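PDB 1O9G: 23S rRNA (guanine(2535)-N(1))-methyltransferase from Streptomyces viridochromogenes, which methylates N1 of guanine 2535 in 23S ribosomal RNA using S-adenosyl-L-methionine, conferring resistance to the orthosomycin antibiotic avilamycin. Local coordinates for residues G51-C59 and V163-T174; L197-H207 and V240-P250. The protein carries 3 engineered substitutions. All blocks are in the same frame, centred on the assembly; numbering follows the deposited sequence.

Interaction 1: G51-C59 and V163-T174; sequences GPVTLWDPC and VLAGSAPDVVLT
D57 OD1 is gripped by two donors: the hydroxyl of T174, whose OG1 lies 2.7 Å from D57 OD1, and the backbone N-H of C59. They approach from opposite faces of the carboxylate plane, the hydroxyl on the syn side and the N-H on the anti side, where it closes an Asx turn. With CG anti to the backbone N (chi1 -173°), the D57 carboxylate reaches across to the neighbouring strand. Strands 53-57 and 171-174 run parallel at the centre of the Rossmann-like sheet of a class I methyltransferase. The turn opens the loop that in such enzymes commonly binds the cofactor, as probably here. L55 pairs with V171 and W56 with V172; W56 N donates to V171 O at 2.9 Å, and W56 O accepts from L173 N. At the other end T54 O takes both D170 N and V171 N, while T54 N meets the anti lone pair of D170 OD2 almost straight (2.9 Å, 176°). A water bridges T54 OG1 and that same D170 oxygen. On the face carrying W56 and V172, L164 CD2 sits 3.7 Å from the centroid of the W56 six-membered ring in a CH-pi contact, P58 CB covers the opposite face of the ring, and its NE1 bonds to S83. On the other face, covered by helices 33-45 and 64-72, L55 CD1 touches V171 CG1 at 3.7 Å.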
loop_
_atom_site.group_PDB
_atom_site.type_symbol
_atom_site.label_atom_id
_atom_site.label_comp_id
_atom_site.label_asym_id
_atom_site.label_seq_id
_atom_site.Cartn_x
_atom_site.Cartn_y
_atom_site.Cartn_z
ATOM N N GLY A 51 -17.170 8.260 2.525
ATOM C CA GLY A 51 -17.704 7.024 1.951
ATOM C C GLY A 51 -16.599 5.993 1.689
ATOM O O GLY A 51 -15.399 6.298 1.808
ATOM N N PRO A 52 -16.981 4.773 1.311
ATOM C CA PRO A 52 -15.992 3.709 1.074
ATOM C C PRO A 52 -14.935 4.131 0.053
ATOM O O PRO A 52 -15.312 4.623 -1.028
ATOM C CB PRO A 52 -16.842 2.559 0.529
ATOM C CG PRO A 52 -18.206 2.828 1.049
ATOM C CD PRO A 52 -18.353 4.318 1.044
ATOM N N VAL A 53 -13.652 3.874 0.346
ATOM C CA VAL A 53 -12.546 4.307 -0.506
ATOM C C VAL A 53 -12.012 3.175 -1.393
ATOM O O VAL A 53 -11.881 2.014 -0.966
ATOM C CB VAL A 53 -11.416 4.871 0.393
ATOM C CG1 VAL A 53 -10.039 4.844 -0.221
ATOM C CG2 VAL A 53 -11.816 6.262 0.930
ATOM N N THR A 54 -11.660 3.525 -2.631
ATOM C CA THR A 54 -10.894 2.673 -3.488
ATOM C C THR A 54 -9.442 3.115 -3.397
ATOM O O THR A 54 -9.119 4.286 -3.643
ATOM C CB THR A 54 -11.412 2.776 -4.909
ATOM O OG1 THR A 54 -12.749 2.231 -4.948
ATOM C CG2 THR A 54 -10.536 1.979 -5.857
ATOM N N LEU A 55 -8.579 2.191 -2.992
ATOM C CA LEU A 55 -7.151 2.442 -2.781
ATOM C C LEU A 55 -6.315 1.691 -3.814
ATOM O O LEU A 55 -6.513 0.497 -4.011
ATOM C CB LEU A 55 -6.770 1.972 -1.394
ATOM C CG LEU A 55 -5.295 1.926 -0.971
ATOM C CD1 LEU A 55 -4.702 3.258 -0.963
ATOM C CD2 LEU A 55 -5.097 1.225 0.361
ATOM N N TRP A 56 -5.369 2.408 -4.438
ATOM C CA TRP A 56 -4.504 1.863 -5.471
ATOM C C TRP A 56 -3.045 2.047 -5.052
ATOM O O TRP A 56 -2.630 3.150 -4.693
ATOM C CB TRP A 56 -4.759 2.620 -6.760
ATOM C CG TRP A 56 -3.990 2.236 -7.992
ATOM C CD1 TRP A 56 -3.323 1.077 -8.258
ATOM C CD2 TRP A 56 -3.905 3.033 -9.181
ATOM N NE1 TRP A 56 -2.820 1.111 -9.535
ATOM C CE2 TRP A 56 -3.145 2.299 -10.121
ATOM C CE3 TRP A 56 -4.339 4.317 -9.523
ATOM C CZ2 TRP A 56 -2.846 2.786 -11.380
ATOM C CZ3 TRP A 56 -4.033 4.809 -10.804
ATOM C CH2 TRP A 56 -3.300 4.040 -11.705
ATOM N N ASP A 57 -2.270 0.963 -5.182
ATOM C CA ASP A 57 -0.829 1.002 -5.082
ATOM C C ASP A 57 -0.261 0.598 -6.440
ATOM O O ASP A 57 -0.267 -0.588 -6.796
ATOM C CB ASP A 57 -0.323 0.082 -3.995
ATOM C CG ASP A 57 1.148 0.222 -3.758
ATOM O OD1 ASP A 57 1.872 0.768 -4.639
ATOM O OD2 ASP A 57 1.660 -0.177 -2.691
ATOM N N PRO A 58 0.153 1.592 -7.237
ATOM C CA PRO A 58 0.677 1.383 -8.597
ATOM C C PRO A 58 2.164 1.034 -8.677
ATOM O O PRO A 58 2.708 0.890 -9.780
ATOM C CB PRO A 58 0.433 2.728 -9.274
ATOM C CG PRO A 58 0.652 3.722 -8.174
ATOM C CD PRO A 58 0.064 3.032 -6.945
ATOM N N CYS A 59 2.821 0.924 -7.528
ATOM C CA CYS A 59 4.184 0.404 -7.435
ATOM C C CYS A 59 4.212 -0.571 -6.292
ATOM O O CYS A 59 4.923 -0.409 -5.311
ATOM C CB CYS A 59 5.230 1.481 -7.218
ATOM S SG CYS A 59 5.100 2.906 -8.280
ATOM N N VAL A 163 -5.617 -1.221 -15.810
ATOM C CA VAL A 163 -5.434 -1.512 -14.392
ATOM C C VAL A 163 -6.716 -1.139 -13.644
ATOM O O VAL A 163 -7.134 -1.850 -12.742
ATOM C CB VAL A 163 -4.236 -0.712 -13.805
ATOM C CG1 VAL A 163 -4.113 -0.898 -12.299
ATOM C CG2 VAL A 163 -2.945 -1.153 -14.459
ATOM N N LEU A 164 -7.308 0.007 -13.966
ATOM C CA LEU A 164 -8.429 0.506 -13.170
ATOM C C LEU A 164 -9.748 -0.216 -13.465
ATOM O O LEU A 164 -10.614 -0.321 -12.584
ATOM C CB LEU A 164 -8.547 2.017 -13.333
ATOM C CG LEU A 164 -7.340 2.780 -12.785
ATOM C CD1 LEU A 164 -7.622 4.225 -12.914
ATOM C CD2 LEU A 164 -7.032 2.427 -11.320
ATOM N N ALA A 165 -9.886 -0.720 -14.689
ATOM C CA ALA A 165 -11.073 -1.454 -15.138
ATOM C C ALA A 165 -12.378 -0.768 -14.699
ATOM O O ALA A 165 -13.282 -1.399 -14.166
ATOM C CB ALA A 165 -11.016 -2.890 -14.668
ATOM N N GLY A 166 -12.454 0.539 -14.886
ATOM C CA GLY A 166 -13.658 1.278 -14.565
ATOM C C GLY A 166 -13.738 1.845 -13.164
ATOM O O GLY A 166 -14.644 2.614 -12.889
ATOM N N SER A 167 -12.826 1.451 -12.277
ATOM C CA SER A 167 -12.773 2.036 -10.936
ATOM C C SER A 167 -12.080 3.395 -10.958
ATOM O O SER A 167 -11.196 3.652 -11.784
ATOM C CB SER A 167 -12.004 1.136 -9.976
ATOM O OG SER A 167 -12.631 -0.117 -9.841
ATOM N N ALA A 168 -12.494 4.250 -10.035
ATOM C CA ALA A 168 -11.930 5.587 -9.852
ATOM C C ALA A 168 -11.287 5.688 -8.462
ATOM O O ALA A 168 -11.961 6.029 -7.480
ATOM C CB ALA A 168 -13.016 6.642 -10.030
ATOM N N PRO A 169 -10.000 5.363 -8.325
ATOM C CA PRO A 169 -9.375 5.412 -6.997
ATOM C C PRO A 169 -9.463 6.772 -6.311
ATOM O O PRO A 169 -9.227 7.787 -6.944
ATOM C CB PRO A 169 -7.945 5.028 -7.284
ATOM C CG PRO A 169 -8.037 4.204 -8.479
ATOM C CD PRO A 169 -9.073 4.833 -9.330
ATOM N N ASP A 170 -9.784 6.749 -5.023
ATOM C CA ASP A 170 -9.781 7.954 -4.208
ATOM C C ASP A 170 -8.423 8.240 -3.582
ATOM O O ASP A 170 -8.138 9.368 -3.260
ATOM C CB ASP A 170 -10.827 7.835 -3.106
ATOM C CG ASP A 170 -12.166 7.358 -3.633
ATOM O OD1 ASP A 170 -12.861 8.159 -4.293
ATOM O OD2 ASP A 170 -12.553 6.180 -3.509
ATOM N N VAL A 171 -7.635 7.195 -3.345
ATOM C CA VAL A 171 -6.330 7.302 -2.722
ATOM C C VAL A 171 -5.366 6.422 -3.487
ATOM O O VAL A 171 -5.672 5.259 -3.769
ATOM C CB VAL A 171 -6.359 6.892 -1.225
ATOM C CG1 VAL A 171 -4.968 6.978 -0.592
ATOM C CG2 VAL A 171 -7.357 7.765 -0.436
ATOM N N VAL A 172 -4.222 6.997 -3.823
ATOM C CA VAL A 172 -3.042 6.251 -4.228
ATOM C C VAL A 172 -2.061 6.351 -3.060
ATOM O O VAL A 172 -1.843 7.419 -2.511
ATOM C CB VAL A 172 -2.420 6.850 -5.471
ATOM C CG1 VAL A 172 -0.983 6.286 -5.681
ATOM C CG2 VAL A 172 -3.308 6.619 -6.659
ATOM N N LEU A 173 -1.461 5.227 -2.695
ATOM C CA LEU A 173 -0.465 5.220 -1.622
ATOM C C LEU A 173 0.598 4.230 -2.047
ATOM O O LEU A 173 0.310 3.069 -2.277
ATOM C CB LEU A 173 -1.095 4.877 -0.276
ATOM C CG LEU A 173 -0.277 5.106 0.992
ATOM C CD1 LEU A 173 -1.199 5.188 2.211
ATOM C CD2 LEU A 173 0.766 4.041 1.219
ATOM N N THR A 174 1.827 4.715 -2.194
ATOM C CA THR A 174 2.904 3.868 -2.632
ATOM C C THR A 174 4.253 4.276 -2.048
ATOM O O THR A 174 4.513 5.430 -1.794
ATOM C CB THR A 174 2.914 3.825 -4.168
ATOM O OG1 THR A 174 3.710 2.731 -4.615
ATOM C CG2 THR A 174 3.489 5.111 -4.759
HETATM O O HOH W 1 -14.347 4.485 -4.483
#

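Interaction 2: L197-H207 and V240-P250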
loop_
_atom_site.group_PDB
_atom_site.type_symbol
_atom_site.label_atom_id
_atom_site.label_comp_id
_atom_site.label_asym_id
_atom_site.label_seq_id
_atom_site.Cartn_x
_atom_site.Cartn_y
_atom_site.Cartn_z
ATOM N N LEU A 197 3.660 11.464 -10.867
ATOM C CA LEU A 197 2.451 12.174 -10.467
ATOM C C LEU A 197 1.577 12.586 -11.641
ATOM O O LEU A 197 0.365 12.432 -11.587
ATOM C CB LEU A 197 2.770 13.386 -9.619
ATOM C CG LEU A 197 3.444 13.150 -8.280
ATOM C CD1 LEU A 197 3.783 14.508 -7.691
ATOM C CD2 LEU A 197 2.626 12.330 -7.331
ATOM N N ARG A 198 2.181 13.068 -12.724
ATOM C CA ARG A 198 1.402 13.467 -13.888
ATOM C C ARG A 198 0.716 12.278 -14.535
ATOM O O ARG A 198 -0.423 12.377 -14.953
ATOM C CB ARG A 198 2.268 14.176 -14.919
ATOM C CG ARG A 198 2.689 15.584 -14.517
ATOM C CD ARG A 198 3.246 16.382 -15.667
ATOM N NE ARG A 198 4.103 15.520 -16.472
ATOM C CZ ARG A 198 5.420 15.384 -16.331
ATOM N NH1 ARG A 198 6.106 16.105 -15.436
ATOM N NH2 ARG A 198 6.064 14.530 -17.126
ATOM N N SER A 199 1.409 11.154 -14.615
ATOM C CA SER A 199 0.810 9.961 -15.182
ATOM C C SER A 199 -0.414 9.530 -14.379
ATOM O O SER A 199 -1.484 9.304 -14.923
ATOM C CB SER A 199 1.843 8.837 -15.240
ATOM O OG SER A 199 1.332 7.727 -15.925
ATOM N N LEU A 200 -0.247 9.429 -13.072
ATOM C CA LEU A 200 -1.336 9.032 -12.194
ATOM C C LEU A 200 -2.508 9.999 -12.300
ATOM O O LEU A 200 -3.644 9.568 -12.377
ATOM C CB LEU A 200 -0.854 8.941 -10.747
ATOM C CG LEU A 200 0.081 7.772 -10.438
ATOM C CD1 LEU A 200 0.651 7.876 -9.030
ATOM C CD2 LEU A 200 -0.638 6.463 -10.654
ATOM N N ALA A 201 -2.240 11.299 -12.261
ATOM C CA ALA A 201 -3.318 12.279 -12.212
ATOM C C ALA A 201 -4.155 12.229 -13.489
ATOM O O ALA A 201 -5.339 12.546 -13.460
ATOM C CB ALA A 201 -2.764 13.678 -11.962
ATOM N N SER A 202 -3.551 11.818 -14.601
ATOM C CA SER A 202 -4.291 11.688 -15.859
ATOM C C SER A 202 -5.384 10.621 -15.782
ATOM O O SER A 202 -6.355 10.680 -16.522
ATOM C CB SER A 202 -3.348 11.396 -17.035
ATOM O OG SER A 202 -2.844 10.062 -17.037
ATOM N N ALA A 203 -5.212 9.661 -14.889
ATOM C CA ALA A 203 -6.129 8.522 -14.771
ATOM C C ALA A 203 -7.112 8.602 -13.589
ATOM O O ALA A 203 -8.032 7.802 -13.515
ATOM C CB ALA A 203 -5.335 7.248 -14.679
ATOM N N LEU A 204 -6.915 9.541 -12.682
ATOM C CA LEU A 204 -7.661 9.609 -11.414
ATOM C C LEU A 204 -8.779 10.621 -11.426
ATOM O O LEU A 204 -8.730 11.596 -12.176
ATOM C CB LEU A 204 -6.721 9.982 -10.280
ATOM C CG LEU A 204 -5.682 8.937 -9.942
ATOM C CD1 LEU A 204 -4.611 9.543 -9.029
ATOM C CD2 LEU A 204 -6.352 7.739 -9.299
ATOM N N PRO A 205 -9.765 10.447 -10.552
ATOM C CA PRO A 205 -10.739 11.515 -10.354
ATOM C C PRO A 205 -10.053 12.720 -9.693
ATOM O O PRO A 205 -9.009 12.558 -9.043
ATOM C CB PRO A 205 -11.786 10.880 -9.448
ATOM C CG PRO A 205 -11.052 9.849 -8.682
ATOM C CD PRO A 205 -9.975 9.340 -9.599
ATOM N N ALA A 206 -10.622 13.912 -9.891
ATOM C CA ALA A 206 -10.013 15.180 -9.513
ATOM C C ALA A 206 -9.695 15.247 -8.026
ATOM O O ALA A 206 -8.682 15.811 -7.609
ATOM C CB ALA A 206 -10.926 16.306 -9.896
ATOM N N HIS A 207 -10.554 14.649 -7.224
ATOM C CA HIS A 207 -10.391 14.696 -5.759
ATOM C C HIS A 207 -9.350 13.762 -5.181
ATOM O O HIS A 207 -9.058 13.847 -3.996
ATOM C CB HIS A 207 -11.706 14.393 -5.049
ATOM C CG HIS A 207 -12.192 12.993 -5.278
ATOM N ND1 HIS A 207 -11.960 11.945 -4.413
ATOM C CD2 HIS A 207 -12.906 12.483 -6.304
ATOM C CE1 HIS A 207 -12.498 10.847 -4.910
ATOM N NE2 HIS A 207 -13.072 11.149 -6.059
ATOM N N VAL A 240 -0.400 14.859 -2.574
ATOM C CA VAL A 240 -0.897 15.852 -3.503
ATOM C C VAL A 240 -2.286 15.459 -4.001
ATOM O O VAL A 240 -2.679 14.321 -3.985
ATOM C CB VAL A 240 0.050 16.023 -4.746
ATOM C CG1 VAL A 240 1.425 16.522 -4.327
ATOM C CG2 VAL A 240 0.136 14.797 -5.533
ATOM N N ARG A 241 -3.025 16.451 -4.460
ATOM C CA ARG A 241 -4.313 16.222 -5.039
ATOM C C ARG A 241 -4.191 16.079 -6.548
ATOM O O ARG A 241 -3.503 16.870 -7.172
ATOM C CB ARG A 241 -5.222 17.399 -4.724
ATOM C CG ARG A 241 -6.586 17.269 -5.355
ATOM C CD ARG A 241 -7.710 17.931 -4.613
ATOM N NE ARG A 241 -7.785 17.538 -3.218
ATOM C CZ ARG A 241 -7.516 18.317 -2.177
ATOM N NH1 ARG A 241 -7.060 19.566 -2.355
ATOM N NH2 ARG A 241 -7.694 17.840 -0.932
ATOM N N ALA A 242 -4.930 15.149 -7.119
ATOM C CA ALA A 242 -4.874 14.878 -8.564
ATOM C C ALA A 242 -5.158 16.146 -9.372
ATOM O O ALA A 242 -4.389 16.477 -10.266
ATOM C CB ALA A 242 -5.826 13.775 -8.938
ATOM N N ALA A 243 -6.207 16.878 -9.014
ATOM C CA ALA A 243 -6.564 18.122 -9.731
ATOM C C ALA A 243 -5.418 19.107 -9.724
ATOM O O ALA A 243 -5.203 19.819 -10.714
ATOM C CB ALA A 243 -7.791 18.755 -9.132
ATOM N N ASP A 244 -4.699 19.194 -8.611
ATOM C CA ASP A 244 -3.566 20.114 -8.503
ATOM C C ASP A 244 -2.413 19.701 -9.387
ATOM O O ASP A 244 -1.735 20.556 -9.963
ATOM C CB ASP A 244 -3.072 20.244 -7.054
ATOM C CG ASP A 244 -4.087 20.894 -6.125
ATOM O OD1 ASP A 244 -4.985 21.636 -6.587
ATOM O OD2 ASP A 244 -4.028 20.765 -4.893
ATOM N N VAL A 245 -2.172 18.406 -9.518
ATOM C CA VAL A 245 -1.118 17.936 -10.396
ATOM C C VAL A 245 -1.425 18.383 -11.836
ATOM O O VAL A 245 -0.557 18.885 -12.542
ATOM C CB VAL A 245 -0.957 16.430 -10.353
ATOM C CG1 VAL A 245 0.023 15.965 -11.398
ATOM C CG2 VAL A 245 -0.510 15.969 -8.964
ATOM N N LEU A 246 -2.669 18.226 -12.271
ATOM C CA LEU A 246 -3.053 18.616 -13.634
ATOM C C LEU A 246 -2.895 20.103 -13.868
ATOM O O LEU A 246 -2.515 20.523 -14.953
ATOM C CB LEU A 246 -4.489 18.202 -13.953
ATOM C CG LEU A 246 -4.679 16.690 -14.098
ATOM C CD1 LEU A 246 -6.098 16.398 -14.563
ATOM C CD2 LEU A 246 -3.663 16.105 -15.072
ATOM N N GLU A 247 -3.166 20.901 -12.842
ATOM C CA GLU A 247 -3.106 22.346 -12.981
ATOM C C GLU A 247 -1.674 22.835 -13.146
ATOM O O GLU A 247 -1.466 23.906 -13.661
ATOM C CB GLU A 247 -3.794 23.044 -11.805
ATOM C CG GLU A 247 -5.317 23.056 -11.882
ATOM C CD GLU A 247 -5.884 23.757 -13.112
ATOM O OE1 GLU A 247 -5.257 24.709 -13.636
ATOM O OE2 GLU A 247 -6.986 23.359 -13.561
ATOM N N ALA A 248 -0.693 22.051 -12.706
ATOM C CA ALA A 248 0.718 22.439 -12.821
ATOM C C ALA A 248 1.267 22.407 -14.255
ATOM O O ALA A 248 2.293 23.023 -14.546
ATOM C CB ALA A 248 1.568 21.588 -11.912
ATOM N N GLY A 249 0.603 21.690 -15.150
ATOM C CA GLY A 249 1.026 21.633 -16.540
ATOM C C GLY A 249 2.177 20.677 -16.816
ATOM O O GLY A 249 2.504 19.847 -15.969
ATOM N N PRO A 250 2.791 20.775 -17.998
ATOM C CA PRO A 250 3.806 19.803 -18.442
ATOM C C PRO A 250 5.114 19.808 -17.619
ATOM O O PRO A 250 6.204 19.352 -18.082
ATOM C CB PRO A 250 4.079 20.213 -19.907
ATOM C CG PRO A 250 3.499 21.583 -20.078
ATOM C CD PRO A 250 2.521 21.810 -19.013
ATOM O OXT PRO A 250 5.208 20.225 -16.367
#
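Helix 190-203 and the short C-terminal helix 242-247 pack against each other beside the antiparallel end of the sheet, with the small side chains of A201 and A242 facing one another where the backbones come close. The segment axes pass 8.6 Å apart at 118°. A201 CB settles among groups of the second helix, 3.6 Å from V245 CG1, and also near the carbonyl O of A242. V245 has CG1 anti to its backbone N (chi1 173°), which carries that methyl over the first helix, against A201 CB and L197 O, while the R198 side chain crosses that of V245 at about a right angle. L246 CD2 lies 4.0 Å from A201 CB. Strand 235-241, which leads into the helix, lies antiparallel between strands 209-214 and 228-232, the insertion expected of a class I methyltransferase sheet; from it V240 CG2 meets L197 CD2 at 3.9 Å, both side chains also resting on I210. The one hydrogen bond between the segments is made where the second helix starts: A243 N, in its first turn, donates to A206 O at 3.0 Å, in the carbonyl plane and on a lone pair. Beside it A242 CB lies 3.4 Å from P205 O, and the aliphatic part of R241 brushes A206 O before its NH2 bonds to R46 O. At the solvent-exposed end R198, bent at chi3, passes the C terminus: R198 NH1 is 4.3 Å from P250 OXT, too far off the guanidinium plane for a salt bridge, leaving a longer-range attraction of charges.

How the interactions relate
From the N terminus, interaction 1 comes first: 51-59 waits through 103 residues, mostly helical, before 163-174 returns to pair with it, bringing the first and fourth strands side by side. Interaction 2 opens after that loop has closed and spans a much shorter one, 32 residues containing strands but no helix; the loops are in series and neither nest nor cross. Strand 171-175 leads into helix 190-203 and on to strand 209-214, a beta-alpha-beta crossover joining the two regions. They also touch: P169 meets L204 and P205, L164 packs on A203, and L200 and L204 reach W56, so the helix and the residues after it pack on the W56 side of the strands joined by interaction 1.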